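Local coordinates for protein oxidoreductase (Methanosarcina mazei, PDB 3KA7) that is probably an FAD-dependent oxidoreductase of the flavin-containing amine oxidoreductase family, binding flavin-adenine dinucleotide, at residues G281-L286 and L366-H371; N308-V313 and T328-Y333; Y303-N308 and I346-E351. All coordinates share one frame; numbering follows the deposited sequence.

Contact 1: G281-L286 and L366-H371; sequences GIKICL and LIQSYH. With FAD (flavin-adenine dinucleotide), chain B.
One face of the Y370 ring rests on the two ring methyls of the flavin, with FAD C8M 3.4 Å above the ring plane and offset toward the rim. The G281 carbonyl oxygen lies in plane at the edge, 4.0 Å from Y370 CD2, and K283 CE approaches obliquely. G281 O also accepts the Y370 amide, at 2.9 Å from Y370 N. From this pair the antiparallel ladder runs on through hydrogen-bonded K283–Q368 to C285–L366, where the bond from L366 N to C285 O is weak. The K283 chain folds back about CG–CD (chi3 44°), which puts CE beside Q368, and the two side chains point the same way. K283 NZ makes a weak 3.2 Å hydrogen bond to Y370 OH, but its stronger partner is the G52 carbonyl. Y370 OH also makes a weak hydrogen bond to S51 O. On the sheet face opposite Y370 and K283, I282 CG2 meets I367 CG2 at 3.7 Å and I282 CG1 meets S369 OG at 3.5 Å, under helix 342-356. This is the border of the large mixed sheet, distinct from the Rossmann-type one; here outermost strand 362-370 brings a tyrosine of the flavin pocket against the cofactor's dimethylbenzene end.

Contact 2: N308-V313 and T328-Y333; sequences NGVNEV and TMCHQY
E312 OE2 takes the T328 hydroxyl at 2.7 Å from OG1 on its anti lone pair, and also receives the amides of L292 and V293. Its partner oxygen OE1 binds G294 N and Q315 NE2, so five donors grip this buried carboxylate, consistent with a negatively charged group. CG of E312 stands anti to the backbone N (chi1 -162°), and the extended chain beyond it carries the carboxylate to the threonine. At the other end of the pairing, N308 OD1 accepts the Y333 amide at 2.8 Å from Y333 N, while N308 N bonds to the H331 carbonyl. The bond to OD1 extends the antiparallel ladder by a side chain, beyond the hydrogen-bonded pairs G309–H331 and N311–M329. Between those pairs V310 faces C330 as a non-hydrogen-bonded pair, and V310 CA comes within 3.1 Å of M329 O in a CA-H...O contact. Packing is tight here: V310 CG2 is only 3.3 Å from T328 CG2, and the valine torsion is nearly eclipsed (chi1 5°), which points to strain or to an uncertain fit of this side chain. On the opposite face N311 lies alongside selenomethionine M329, its OD1 3.7 Å from M329 CE, with CG held in the crowded position between backbone N and carbonyl carbon. N311 ND2 meanwhile bonds to the carbonyl of F54, a residue of the FAD site. H331 points to this same face; its NE2 binds S164 OG, and the nearest atoms of its side chain and FAD are about 4 Å apart. W161 of helix 149-163 packs on both N311 and H331. Strand 326-334 is flanked by 307-311 and by 280-288; beyond 307-311, V310 bonds to L299 of strand 298-300 and N308 to T301 just after it.

Contact 3: Y303-N308 and I346-E351; sequences YTRRIN and IEMGLE
R305 and R306 pass along one side of the helical segment 346-351 without a backbone hydrogen bond to it; the nearest CA atoms are R306 and G349, 5.6 Å apart, and R305 and M348, 6.3 Å apart. The segment 303-306 is a loop that turns into the strand beginning near I307, and T304 OG1 closes it by a 2.6 Å hydrogen bond to I307 O. I307 lays CD1 3.3 Å from G349 O, against a helix turn that has no side chain at G349. Helix 342-356 packs on one face of the mixed sheet, against strands 280-288 and 362-370, and D352, the residue after the segment, accepts through OD2 the backbone amides of both R306 and I307. R305 extends from CG to NE across the helix, with CD 3.6 Å from M348 O. One face of its guanidinium sits over E351 CB, which is 3.6 Å above the plane and over its centre. The E351 carboxylate plane is turned 88° to that of the guanidinium and does not pair with it. Instead, R305 forms salt bridges with D352 and E355. R306 CG, anti to the carbonyl carbon (chi1 -72°), comes 3.9 Å from M348 CB. The R306 guanidinium forms a salt bridge with E345, though its exact position is doubtful because it is modelled too close to M348 SE.

From the N terminus, strand 280-288 comes first; contact 1 closes only when strand 362-370 returns beside it. Inside that loop the chain reaches 303-308, which contact 3 joins to helix 342-356; nested within it again, contact 2 pairs 308-313 with 328-333. N308 belongs to both inner contacts; the three nest, 2 within 3 within 1, and none cross. In the sheet, strand 326-334 of contact 2 adjoins 280-288 of contact 1, with I284 O bonded to C330 N at 2.9 Å. Helix 342-356 then leads to strand 362-370 and lies against 280-288 and 362-370: I346 packs on I282 and I367. Between contacts 2 and 3, Q332 CB packs on R306 O.

Contact 1: G281-L286 and L366-H371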
# COMPACT_ATOMS: atom_id res chain seq x y z
N GLY A 281 3.33 -7.42 7.52
CA GLY A 281 4.48 -6.58 7.85
C GLY A 281 4.35 -6.03 9.25
O GLY A 281 3.29 -6.08 9.87
N ILE A 282 5.46 -5.48 9.75
CA ILE A 282 5.47 -4.82 11.04
C ILE A 282 6.00 -3.40 10.87
O ILE A 282 7.01 -3.19 10.21
CB ILE A 282 6.35 -5.55 12.04
CG1 ILE A 282 5.75 -6.91 12.39
CG2 ILE A 282 6.54 -4.70 13.29
CD1 ILE A 282 6.80 -7.89 12.89
N LYS A 283 5.30 -2.45 11.48
CA LYS A 283 5.64 -1.03 11.44
C LYS A 283 6.12 -0.61 12.83
O LYS A 283 5.42 -0.84 13.82
CB LYS A 283 4.40 -0.23 11.05
CG LYS A 283 4.56 1.28 11.17
CD LYS A 283 3.35 2.06 10.63
CE LYS A 283 2.03 1.45 11.07
NZ LYS A 283 0.91 2.38 10.74
N ILE A 284 7.32 -0.03 12.90
CA ILE A 284 7.85 0.49 14.15
C ILE A 284 7.89 2.00 14.06
O ILE A 284 8.59 2.54 13.20
CB ILE A 284 9.26 -0.07 14.45
CG1 ILE A 284 9.21 -1.61 14.54
CG2 ILE A 284 9.84 0.56 15.72
CD1 ILE A 284 10.58 -2.24 14.72
N CYS A 285 7.15 2.68 14.92
CA CYS A 285 7.10 4.15 14.93
C CYS A 285 8.03 4.68 16.01
O CYS A 285 7.96 4.24 17.15
CB CYS A 285 5.68 4.63 15.21
SG CYS A 285 4.47 4.05 13.95
N LEU A 286 8.90 5.62 15.64
CA LEU A 286 9.88 6.19 16.57
C LEU A 286 9.54 7.63 16.86
O LEU A 286 9.18 8.38 15.95
CB LEU A 286 11.29 6.11 15.98
CG LEU A 286 11.75 4.75 15.43
CD1 LEU A 286 13.14 4.86 14.83
CD2 LEU A 286 11.70 3.66 16.51
N LEU A 366 5.47 3.20 19.16
CA LEU A 366 4.43 2.19 19.02
C LEU A 366 4.87 1.20 17.95
O LEU A 366 5.47 1.59 16.95
CB LEU A 366 3.10 2.83 18.60
CG LEU A 366 1.86 1.93 18.59
CD1 LEU A 366 1.55 1.41 19.99
CD2 LEU A 366 0.66 2.66 18.00
N ILE A 367 4.58 -0.08 18.17
CA ILE A 367 4.84 -1.10 17.16
C ILE A 367 3.49 -1.68 16.77
O ILE A 367 2.68 -2.02 17.64
CB ILE A 367 5.74 -2.20 17.74
CG1 ILE A 367 7.07 -1.59 18.20
CG2 ILE A 367 5.97 -3.35 16.72
CD1 ILE A 367 7.96 -2.58 18.93
N GLN A 368 3.22 -1.72 15.47
CA GLN A 368 1.93 -2.21 14.95
C GLN A 368 2.16 -3.32 13.92
O GLN A 368 2.95 -3.14 12.99
CB GLN A 368 1.17 -1.04 14.30
CG GLN A 368 0.89 0.13 15.28
CD GLN A 368 0.50 1.43 14.59
OE1 GLN A 368 -0.68 1.81 14.58
NE2 GLN A 368 1.48 2.13 14.02
N SER A 369 1.49 -4.46 14.10
CA SER A 369 1.67 -5.60 13.20
C SER A 369 0.44 -5.79 12.31
O SER A 369 -0.70 -5.59 12.77
CB SER A 369 1.93 -6.89 13.97
OG SER A 369 3.12 -6.80 14.74
N TYR A 370 0.67 -6.18 11.06
CA TYR A 370 -0.41 -6.31 10.09
C TYR A 370 -0.33 -7.63 9.35
O TYR A 370 0.72 -8.01 8.84
CB TYR A 370 -0.34 -5.17 9.07
CG TYR A 370 -0.50 -3.82 9.73
CD1 TYR A 370 -1.74 -3.19 9.77
CD2 TYR A 370 0.58 -3.19 10.31
CE1 TYR A 370 -1.90 -1.96 10.40
CE2 TYR A 370 0.43 -1.95 10.94
CZ TYR A 370 -0.81 -1.35 10.97
OH TYR A 370 -0.95 -0.13 11.58
N HIS A 371 -1.44 -8.33 9.28
CA HIS A 371 -1.43 -9.61 8.64
C HIS A 371 -2.87 -10.07 8.53
O HIS A 371 -3.77 -9.46 9.12
CB HIS A 371 -0.61 -10.61 9.46
CG HIS A 371 -1.10 -10.80 10.86
ND1 HIS A 371 -0.67 -10.02 11.92
CD2 HIS A 371 -1.97 -11.70 11.39
CE1 HIS A 371 -1.27 -10.41 13.03
NE2 HIS A 371 -2.06 -11.42 12.74
PA FAD B . -9.42 -0.88 3.81
O1A FAD B . -9.19 -2.37 3.90
O2A FAD B . -8.37 0.00 4.44
O5B FAD B . -10.84 -0.53 4.46
C5B FAD B . -11.86 -1.53 4.52
C4B FAD B . -12.93 -0.91 5.42
O4B FAD B . -14.07 -1.75 5.51
C3B FAD B . -12.40 -0.71 6.85
O3B FAD B . -12.56 0.64 7.25
C2B FAD B . -13.26 -1.65 7.69
O2B FAD B . -13.51 -1.16 9.00
C1B FAD B . -14.53 -1.77 6.86
N9A FAD B . -15.29 -3.02 7.04
C8A FAD B . -14.83 -4.31 7.14
N7A FAD B . -15.91 -5.14 7.24
C5A FAD B . -17.03 -4.37 7.20
C6A FAD B . -18.38 -4.67 7.27
N6A FAD B . -18.79 -5.93 7.29
N1A FAD B . -19.30 -3.64 7.20
C2A FAD B . -18.90 -2.33 7.07
N3A FAD B . -17.55 -2.03 7.00
C4A FAD B . -16.65 -3.04 7.07
N1 FAD B . -0.09 2.25 0.96
C2 FAD B . 0.51 3.32 0.32
O2 FAD B . 0.07 3.72 -0.77
N3 FAD B . 1.62 3.92 0.90
C4 FAD B . 2.13 3.45 2.10
O4 FAD B . 3.11 3.98 2.62
C4X FAD B . 1.53 2.37 2.73
N5 FAD B . 2.05 1.89 3.93
C5X FAD B . 1.43 0.82 4.56
C6 FAD B . 1.93 0.34 5.76
C7 FAD B . 1.30 -0.72 6.41
C7M FAD B . 1.87 -1.23 7.71
C8 FAD B . 0.17 -1.29 5.83
C8M FAD B . -0.53 -2.44 6.49
C9 FAD B . -0.32 -0.82 4.62
C9A FAD B . 0.30 0.25 3.98
N10 FAD B . -0.19 0.73 2.77
C10 FAD B . 0.41 1.79 2.15
C1' FAD B . -1.34 0.07 2.09
C2' FAD B . -2.61 0.87 2.37
O2' FAD B . -2.67 1.19 3.76
C3' FAD B . -3.83 0.05 1.95
O3' FAD B . -3.59 -0.51 0.66
C4' FAD B . -5.15 0.81 1.90
O4' FAD B . -5.37 1.58 3.06
C5' FAD B . -6.25 -0.24 1.80
O5' FAD B . -7.44 0.43 1.45
P FAD B . -8.72 -0.40 1.02
O1P FAD B . -9.46 0.37 -0.05
O2P FAD B . -8.39 -1.83 0.66
O3P FAD B . -9.70 -0.41 2.30

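Contact 2: N308-V313 and T328-Y333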
# COMPACT_ATOMS: atom_id res chain seq x y z
N ASN A 308 13.24 -3.03 6.14
CA ASN A 308 13.47 -2.78 4.71
C ASN A 308 13.68 -1.31 4.38
O ASN A 308 14.35 -0.96 3.40
CB ASN A 308 12.30 -3.28 3.88
CG ASN A 308 12.04 -4.75 4.09
OD1 ASN A 308 10.97 -5.13 4.54
ND2 ASN A 308 13.05 -5.59 3.80
N GLY A 309 13.08 -0.44 5.17
CA GLY A 309 13.30 0.98 4.96
C GLY A 309 12.55 1.80 5.98
O GLY A 309 11.81 1.28 6.82
N VAL A 310 12.74 3.11 5.92
CA VAL A 310 12.11 3.98 6.88
C VAL A 310 11.81 5.32 6.24
O VAL A 310 12.45 5.68 5.24
CB VAL A 310 12.99 4.07 8.17
CG1 VAL A 310 14.31 3.33 8.02
CG2 VAL A 310 13.13 5.48 8.69
N ASN A 311 10.79 6.02 6.74
CA ASN A 311 10.53 7.40 6.31
C ASN A 311 10.36 8.33 7.49
O ASN A 311 10.41 7.90 8.64
CB ASN A 311 9.38 7.52 5.29
CG ASN A 311 7.98 7.33 5.88
OD1 ASN A 311 7.80 7.15 7.09
ND2 ASN A 311 6.97 7.39 5.01
N GLU A 312 10.23 9.62 7.20
CA GLU A 312 10.20 10.65 8.23
C GLU A 312 9.31 11.77 7.72
O GLU A 312 9.80 12.80 7.25
CB GLU A 312 11.62 11.18 8.45
CG GLU A 312 11.83 11.92 9.74
CD GLU A 312 13.29 11.96 10.11
OE1 GLU A 312 14.01 12.87 9.63
OE2 GLU A 312 13.73 11.07 10.87
N VAL A 313 8.01 11.56 7.77
CA VAL A 313 7.10 12.45 7.06
C VAL A 313 6.99 13.84 7.70
O VAL A 313 6.45 14.77 7.09
CB VAL A 313 5.71 11.83 6.87
CG1 VAL A 313 5.83 10.55 6.02
CG2 VAL A 313 5.05 11.56 8.21
N THR A 328 9.46 9.07 12.82
CA THR A 328 10.22 8.22 11.92
C THR A 328 9.59 6.84 11.98
O THR A 328 9.47 6.25 13.07
CB THR A 328 11.68 8.14 12.36
OG1 THR A 328 12.20 9.47 12.50
CG2 THR A 328 12.52 7.35 11.33
N MSE A 329 9.16 6.34 10.82
CA MSE A 329 8.47 5.04 10.75
C MSE A 329 9.24 4.03 9.90
O MSE A 329 9.69 4.35 8.80
CB MSE A 329 7.04 5.22 10.24
CG MSE A 329 6.20 6.08 11.19
SE MSE A 329 4.35 6.22 10.63
CE MSE A 329 4.58 7.19 9.00
N CYS A 330 9.37 2.82 10.43
CA CYS A 330 10.14 1.75 9.82
C CYS A 330 9.22 0.62 9.39
O CYS A 330 8.25 0.32 10.09
CB CYS A 330 11.12 1.18 10.84
SG CYS A 330 12.10 2.45 11.70
N HIS A 331 9.53 -0.02 8.27
CA HIS A 331 8.76 -1.19 7.82
C HIS A 331 9.63 -2.43 7.69
O HIS A 331 10.75 -2.36 7.17
CB HIS A 331 8.11 -0.96 6.47
CG HIS A 331 7.15 -2.05 6.09
ND1 HIS A 331 5.96 -2.25 6.76
CD2 HIS A 331 7.23 -3.03 5.16
CE1 HIS A 331 5.33 -3.29 6.24
NE2 HIS A 331 6.08 -3.78 5.26
N GLN A 332 9.10 -3.56 8.13
CA GLN A 332 9.73 -4.83 7.84
C GLN A 332 8.70 -5.83 7.31
O GLN A 332 7.63 -6.02 7.89
CB GLN A 332 10.47 -5.37 9.07
CG GLN A 332 9.57 -5.68 10.26
CD GLN A 332 10.36 -5.94 11.55
OE1 GLN A 332 10.58 -7.09 11.94
NE2 GLN A 332 10.76 -4.87 12.21
N TYR A 333 9.03 -6.42 6.17
CA TYR A 333 8.31 -7.55 5.61
C TYR A 333 8.24 -8.68 6.63
O TYR A 333 9.23 -8.95 7.31
CB TYR A 333 9.07 -8.03 4.36
CG TYR A 333 8.80 -9.46 3.93
CD1 TYR A 333 7.62 -9.79 3.27
CD2 TYR A 333 9.72 -10.47 4.17
CE1 TYR A 333 7.37 -11.10 2.87
CE2 TYR A 333 9.48 -11.78 3.75
CZ TYR A 333 8.30 -12.08 3.11
OH TYR A 333 8.03 -13.36 2.68

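Contact 3: Y303-N308 and I346-E351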
# COMPACT_ATOMS: atom_id res chain seq x y z
N TYR A 303 20.80 -3.87 4.27
CA TYR A 303 21.71 -4.74 5.03
C TYR A 303 21.32 -4.89 6.50
O TYR A 303 22.09 -4.53 7.40
CB TYR A 303 23.17 -4.26 4.86
CG TYR A 303 23.64 -4.50 3.45
CD1 TYR A 303 24.35 -5.64 3.12
CD2 TYR A 303 23.32 -3.60 2.43
CE1 TYR A 303 24.76 -5.89 1.81
CE2 TYR A 303 23.73 -3.83 1.10
CZ TYR A 303 24.44 -4.98 0.81
OH TYR A 303 24.84 -5.23 -0.49
N THR A 304 20.12 -5.42 6.72
CA THR A 304 19.55 -5.59 8.04
C THR A 304 19.05 -7.02 8.18
O THR A 304 19.04 -7.79 7.20
CB THR A 304 18.32 -4.72 8.18
OG1 THR A 304 17.39 -5.08 7.15
CG2 THR A 304 18.69 -3.23 8.03
N ARG A 305 18.58 -7.36 9.38
CA ARG A 305 17.90 -8.63 9.61
C ARG A 305 16.49 -8.62 9.00
O ARG A 305 16.08 -9.59 8.37
CB ARG A 305 17.74 -8.90 11.11
CG ARG A 305 19.05 -8.97 11.89
CD ARG A 305 18.81 -8.65 13.36
NE ARG A 305 20.06 -8.61 14.10
CZ ARG A 305 20.89 -7.57 14.10
NH1 ARG A 305 20.61 -6.48 13.40
NH2 ARG A 305 22.02 -7.63 14.79
N ARG A 306 15.77 -7.52 9.20
CA ARG A 306 14.35 -7.44 8.82
C ARG A 306 13.90 -6.09 8.26
O ARG A 306 13.12 -6.05 7.31
CB ARG A 306 13.47 -7.80 10.02
CG ARG A 306 13.49 -9.26 10.38
CD ARG A 306 12.81 -10.04 9.28
NE ARG A 306 13.07 -11.47 9.30
CZ ARG A 306 12.90 -12.25 10.36
NH1 ARG A 306 12.46 -11.71 11.48
NH2 ARG A 306 13.16 -13.56 10.29
N ILE A 307 14.35 -4.98 8.85
CA ILE A 307 13.86 -3.66 8.41
C ILE A 307 14.23 -3.37 6.96
O ILE A 307 15.39 -3.52 6.57
CB ILE A 307 14.35 -2.53 9.34
CG1 ILE A 307 13.66 -2.67 10.71
CG2 ILE A 307 14.01 -1.17 8.76
CD1 ILE A 307 14.11 -1.65 11.76
N ASN A 308 13.24 -3.03 6.14
CA ASN A 308 13.47 -2.78 4.71
C ASN A 308 13.68 -1.31 4.38
O ASN A 308 14.35 -0.96 3.40
CB ASN A 308 12.30 -3.28 3.88
CG ASN A 308 12.04 -4.75 4.09
OD1 ASN A 308 10.97 -5.13 4.54
ND2 ASN A 308 13.05 -5.59 3.80
N ILE A 346 9.76 -8.91 15.75
CA ILE A 346 9.88 -7.59 16.32
C ILE A 346 11.25 -7.40 16.98
O ILE A 346 11.92 -6.37 16.80
CB ILE A 346 8.76 -7.33 17.35
CG1 ILE A 346 7.42 -7.23 16.63
CG2 ILE A 346 9.03 -6.06 18.14
CD1 ILE A 346 6.22 -7.32 17.56
N GLU A 347 11.69 -8.41 17.72
CA GLU A 347 12.99 -8.35 18.37
C GLU A 347 14.08 -8.06 17.35
O GLU A 347 15.00 -7.28 17.61
CB GLU A 347 13.32 -9.67 19.08
CG GLU A 347 12.43 -10.02 20.27
CD GLU A 347 12.62 -11.48 20.72
OE1 GLU A 347 13.75 -11.99 20.64
OE2 GLU A 347 11.63 -12.11 21.15
N MSE A 348 14.00 -8.71 16.19
CA MSE A 348 15.02 -8.53 15.17
C MSE A 348 15.00 -7.12 14.61
O MSE A 348 16.06 -6.53 14.34
CB MSE A 348 14.84 -9.55 14.06
CG MSE A 348 15.34 -10.92 14.44
SE MSE A 348 14.88 -12.14 13.01
CE MSE A 348 13.54 -13.21 13.95
N GLY A 349 13.81 -6.57 14.44
CA GLY A 349 13.67 -5.20 13.95
C GLY A 349 14.29 -4.21 14.93
O GLY A 349 14.96 -3.25 14.54
N LEU A 350 14.05 -4.45 16.21
CA LEU A 350 14.59 -3.60 17.27
C LEU A 350 16.11 -3.61 17.29
O LEU A 350 16.76 -2.57 17.54
CB LEU A 350 14.02 -4.01 18.62
CG LEU A 350 12.54 -3.69 18.79
CD1 LEU A 350 12.05 -4.14 20.15
CD2 LEU A 350 12.30 -2.21 18.61
N GLU A 351 16.70 -4.77 17.01
CA GLU A 351 18.15 -4.91 16.89
C GLU A 351 18.64 -4.12 15.69
O GLU A 351 19.70 -3.46 15.75
CB GLU A 351 18.55 -6.37 16.71
CG GLU A 351 18.17 -7.26 17.87
CD GLU A 351 18.51 -6.62 19.19
OE1 GLU A 351 19.72 -6.40 19.45
OE2 GLU A 351 17.58 -6.32 19.97